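Local coordinates for protein tricorn protease (Thermoplasma acidophilum, PDB 1K32) that probably breaks down peptides released by the proteasome, acting as a serine protease whose beta propellers are thought to gate substrate entry, at residues 185-190 against 214-219; 229-232 against 237-240. All coordinates share one frame; numbering follows the deposited sequence.

Contact 1 of 2, residues 185-190 against 214-219; sequences GKIWIE and HRIYFI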
# COMPACT_ATOMS: atom_id res chain seq x y z
N GLY A 185 -55.48 37.97 25.88
CA GLY A 185 -56.74 37.37 25.44
C GLY A 185 -57.87 38.37 25.36
O GLY A 185 -58.09 39.13 26.30
N LYS A 186 -58.57 38.37 24.23
CA LYS A 186 -59.69 39.29 24.00
C LYS A 186 -60.88 38.51 23.43
O LYS A 186 -60.70 37.44 22.82
CB LYS A 186 -59.27 40.39 23.02
CG LYS A 186 -58.10 41.26 23.48
CD LYS A 186 -57.73 42.29 22.41
CE LYS A 186 -56.61 43.21 22.88
NZ LYS A 186 -56.39 44.38 22.00
N ILE A 187 -62.08 39.04 23.60
CA ILE A 187 -63.26 38.35 23.11
C ILE A 187 -64.07 39.19 22.14
O ILE A 187 -64.27 40.39 22.34
CB ILE A 187 -64.19 37.92 24.28
CG1 ILE A 187 -63.39 37.07 25.29
CG2 ILE A 187 -65.38 37.14 23.73
CD1 ILE A 187 -64.20 36.58 26.45
N TRP A 188 -64.53 38.55 21.07
CA TRP A 188 -65.34 39.22 20.06
C TRP A 188 -66.66 38.47 19.96
O TRP A 188 -66.71 37.28 20.27
CB TRP A 188 -64.66 39.19 18.69
CG TRP A 188 -63.44 40.04 18.54
CD1 TRP A 188 -62.24 39.89 19.18
CD2 TRP A 188 -63.27 41.14 17.63
NE1 TRP A 188 -61.34 40.82 18.73
CE2 TRP A 188 -61.94 41.60 17.78
CE3 TRP A 188 -64.11 41.78 16.71
CZ2 TRP A 188 -61.43 42.67 17.03
CZ3 TRP A 188 -63.61 42.85 15.97
CH2 TRP A 188 -62.27 43.28 16.14
N ILE A 189 -67.71 39.16 19.53
CA ILE A 189 -69.01 38.52 19.38
C ILE A 189 -69.69 38.98 18.09
O ILE A 189 -69.58 40.14 17.68
CB ILE A 189 -69.93 38.82 20.58
CG1 ILE A 189 -71.17 37.93 20.52
CG2 ILE A 189 -70.36 40.27 20.59
CD1 ILE A 189 -71.94 37.88 21.82
N GLU A 190 -70.40 38.06 17.45
CA GLU A 190 -71.09 38.36 16.21
C GLU A 190 -72.33 39.17 16.56
O GLU A 190 -73.03 38.85 17.51
CB GLU A 190 -71.47 37.06 15.51
CG GLU A 190 -71.84 37.19 14.05
CD GLU A 190 -72.19 35.85 13.42
OE1 GLU A 190 -72.29 35.76 12.18
OE2 GLU A 190 -72.36 34.87 14.17
N HIS A 214 -76.68 33.81 29.98
CA HIS A 214 -76.31 34.83 29.00
C HIS A 214 -75.17 35.67 29.53
O HIS A 214 -75.15 36.90 29.38
CB HIS A 214 -77.52 35.69 28.64
CG HIS A 214 -78.50 34.99 27.76
ND1 HIS A 214 -79.25 33.92 28.19
CD2 HIS A 214 -78.81 35.16 26.45
CE1 HIS A 214 -79.98 33.46 27.19
NE2 HIS A 214 -79.73 34.19 26.12
N ARG A 215 -74.21 34.99 30.15
CA ARG A 215 -73.02 35.63 30.69
C ARG A 215 -71.79 34.87 30.28
O ARG A 215 -71.79 33.64 30.22
CB ARG A 215 -73.08 35.70 32.22
CG ARG A 215 -74.14 36.64 32.75
CD ARG A 215 -73.64 37.35 34.00
NE ARG A 215 -73.93 38.78 33.90
CZ ARG A 215 -73.07 39.74 34.19
NH1 ARG A 215 -73.44 41.00 34.05
NH2 ARG A 215 -71.85 39.46 34.61
N ILE A 216 -70.73 35.60 29.97
CA ILE A 216 -69.48 34.97 29.58
C ILE A 216 -68.61 34.96 30.82
O ILE A 216 -68.32 36.01 31.39
CB ILE A 216 -68.74 35.77 28.48
CG1 ILE A 216 -69.65 35.99 27.27
CG2 ILE A 216 -67.47 35.02 28.04
CD1 ILE A 216 -69.08 36.94 26.23
N TYR A 217 -68.21 33.78 31.27
CA TYR A 217 -67.33 33.69 32.42
C TYR A 217 -65.91 33.43 31.93
O TYR A 217 -65.70 32.74 30.92
CB TYR A 217 -67.79 32.58 33.37
CG TYR A 217 -69.09 32.90 34.07
CD1 TYR A 217 -70.31 32.84 33.39
CD2 TYR A 217 -69.10 33.30 35.40
CE1 TYR A 217 -71.50 33.17 34.02
CE2 TYR A 217 -70.28 33.62 36.05
CZ TYR A 217 -71.48 33.56 35.36
OH TYR A 217 -72.64 33.89 36.01
N PHE A 218 -64.94 33.99 32.65
CA PHE A 218 -63.55 33.84 32.26
C PHE A 218 -62.62 34.16 33.42
O PHE A 218 -63.06 34.54 34.51
CB PHE A 218 -63.24 34.77 31.08
CG PHE A 218 -63.56 36.22 31.34
CD1 PHE A 218 -62.69 37.03 32.05
CD2 PHE A 218 -64.77 36.76 30.89
CE1 PHE A 218 -63.01 38.38 32.31
CE2 PHE A 218 -65.10 38.09 31.15
CZ PHE A 218 -64.22 38.90 31.86
N ILE A 219 -61.33 34.02 33.16
CA ILE A 219 -60.33 34.27 34.19
C ILE A 219 -59.38 35.40 33.83
O ILE A 219 -58.95 35.53 32.68
CB ILE A 219 -59.50 33.00 34.46
CG1 ILE A 219 -60.41 31.89 35.02
CG2 ILE A 219 -58.34 33.31 35.41
CD1 ILE A 219 -59.73 30.54 35.11
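Ile187 and Ile216 meet through their side chains alone, across two strands that share no hydrogen bond. Their CA atoms stand 9.6 Å apart, well beyond the spacing of paired strands, so residues 185-190 and 214-219 belong to separate layers packed face against face. The total buried surface is small, 127 Å², and the three residues that touch are all buried.

The closest approach runs from Ile187 CD1 to Ile216 CG2, at 4.0 Å. In Ile187, CG1 lies anti to the carbonyl carbon (chi1 -55°) and the outer bond is fully extended (chi2 -179°), which carries CD1 out to the opposing strand. Ile216 adopts nearly the same conformation, with CG2 anti to its backbone N. Because the two side chains slide past each other in opposite directions, the contact is reciprocal: the long branch of each faces the short branch of the other, and Ile216 CD1 comes to 4.5 Å from Ile187 CG2.

Phe218, two residues on and on the same face of its strand, adds its ring: CD2 comes to 4.5 Å from Ile187 CD1, which approaches obliquely. That one methyl therefore touches both Ile216 and Phe218.

Neighbouring side chains continue this apolar layer: Ile187 also rests on Pro209, Ile216 on Ile199 and Ile211, and Phe218 on Met202 and Val206. Strand 186-192 is the third of one four-stranded antiparallel sheet and strand 215-220 the second of the next, and such aliphatic and aromatic packing between successive sheets is how adjacent blades of a beta propeller are held together.

Contact 2 of 2, residues 229-232 against 237-240; sequences YSTD and DLRK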
# COMPACT_ATOMS: atom_id res chain seq x y z
N TYR A 229 -64.31 36.03 36.66
CA TYR A 229 -65.13 37.22 36.40
C TYR A 229 -66.17 36.84 35.35
O TYR A 229 -66.16 35.72 34.83
CB TYR A 229 -64.28 38.36 35.82
CG TYR A 229 -63.26 38.96 36.76
CD1 TYR A 229 -62.07 38.29 37.05
CD2 TYR A 229 -63.48 40.20 37.38
CE1 TYR A 229 -61.14 38.82 37.91
CE2 TYR A 229 -62.55 40.75 38.25
CZ TYR A 229 -61.38 40.05 38.51
OH TYR A 229 -60.45 40.54 39.39
N SER A 230 -67.05 37.78 35.04
CA SER A 230 -68.05 37.55 34.00
C SER A 230 -68.61 38.89 33.51
O SER A 230 -68.47 39.92 34.19
CB SER A 230 -69.19 36.65 34.51
OG SER A 230 -70.06 37.35 35.37
N THR A 231 -69.20 38.86 32.32
CA THR A 231 -69.82 40.04 31.73
C THR A 231 -71.05 39.56 30.98
O THR A 231 -71.25 38.35 30.84
CB THR A 231 -68.90 40.75 30.70
OG1 THR A 231 -68.65 39.86 29.59
CG2 THR A 231 -67.57 41.16 31.34
N ASP A 232 -71.89 40.47 30.51
CA ASP A 232 -73.04 40.05 29.73
C ASP A 232 -72.49 39.86 28.31
O ASP A 232 -71.32 40.17 28.08
CB ASP A 232 -74.16 41.10 29.74
CG ASP A 232 -73.67 42.50 29.37
OD1 ASP A 232 -72.89 42.65 28.41
OD2 ASP A 232 -74.09 43.45 30.05
N ASP A 237 -71.24 45.18 32.42
CA ASP A 237 -71.62 44.69 33.75
C ASP A 237 -70.61 43.70 34.33
O ASP A 237 -70.98 42.62 34.78
CB ASP A 237 -72.99 44.01 33.68
CG ASP A 237 -73.54 43.67 35.05
OD1 ASP A 237 -74.44 42.81 35.13
OD2 ASP A 237 -73.09 44.28 36.05
N LEU A 238 -69.34 44.09 34.34
CA LEU A 238 -68.28 43.22 34.85
C LEU A 238 -68.49 42.84 36.31
O LEU A 238 -68.71 43.71 37.16
CB LEU A 238 -66.91 43.90 34.70
CG LEU A 238 -65.70 43.14 35.24
CD1 LEU A 238 -65.43 41.91 34.39
CD2 LEU A 238 -64.48 44.06 35.23
N ARG A 239 -68.39 41.55 36.60
CA ARG A 239 -68.53 41.03 37.96
C ARG A 239 -67.34 40.16 38.36
O ARG A 239 -66.75 39.46 37.52
CB ARG A 239 -69.81 40.21 38.09
CG ARG A 239 -71.08 40.99 37.84
CD ARG A 239 -72.29 40.09 37.89
NE ARG A 239 -73.50 40.80 37.48
CZ ARG A 239 -74.70 40.24 37.37
NH1 ARG A 239 -75.73 40.97 36.99
NH2 ARG A 239 -74.85 38.95 37.65
N LYS A 240 -66.99 40.21 39.64
CA LYS A 240 -65.88 39.43 40.19
C LYS A 240 -66.51 38.38 41.11
O LYS A 240 -67.12 38.73 42.12
CB LYS A 240 -64.95 40.36 40.97
CG LYS A 240 -63.76 39.71 41.65
CD LYS A 240 -62.90 40.78 42.30
CE LYS A 240 -61.74 40.21 43.09
NZ LYS A 240 -62.18 39.40 44.26
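Tyr229 and Lys240 face each other as a non-hydrogen-bonded antiparallel pair, followed by the hydrogen-bonded pair of Ser230 and Arg239. Two backbone bonds define the latter. Arg239 N donates to Ser230 O at 2.9 Å, fairly straight (160° at the hydrogen) and in the carbonyl plane; the return bond, Ser230 N to Arg239 O, is more bent at 140°. Each carbonyl oxygen takes a CA-H...O contact as well: Ser230 O from Leu238 CA at 3.4 Å, and Arg239 O from Tyr229 CA.

These bonds close the hairpin of strands 227-232 and 239-240, the outer pair of a four-stranded propeller blade. At its turn, Asp232 OD1 accepts from the backbone N of Asp234, forming an Asx turn, and from that of Lys236.

Apolar contacts gather on the face bearing Tyr229. The Lys240 chain runs alongside the ring, pointing the same way; its CB lies 3.6 Å from Tyr229 CE2, and CG, anti to the backbone N (chi1 178°), carries the chain on toward the phenol OH. Leu238 starts out pointing away, yet its CD1 returns to reach Thr231 CG2 at 3.8 Å and Tyr229 CD2 at 4.0 Å. With an alanine here in place of Tyr229, the Lys240 methylenes and the Leu238 methyl would probably lose the surface they rest on, and Asp223, which binds the phenol OH, would lose that mate.

Some polar side chains find partners beyond the two segments, others within their own. Lys240 NZ bonds to Thr242 O, and Ser230 OG probably to Arg215. Thr231 OG1 donates to Asp232 O at 3.1 Å, well off the carbonyl plane. Asp237 pairs with Arg215 and, through weak hydrogen bonds, with Arg239, but its OD1 is less surely placed.

In the fold
Strand 215-220 joins the two contacts, whose centres lie about 10 Å apart. One of its faces carries Ile216 and Phe218 into contact 1, while backbone hydrogen bonds from these two residues to Thr231 and Tyr229 tie it edge-on to the hairpin of contact 2. On the other face, Arg215 NH2 probably hydrogen-bonds Ser230 OG at 2.9 Å. Arg215 also pairs with Asp237, although the modelled separation is implausibly short. Contact 1 thus joins blade to blade, and contact 2 completes the outer part of one blade. Their centres lie about 32 and 38 Å from the chain centre.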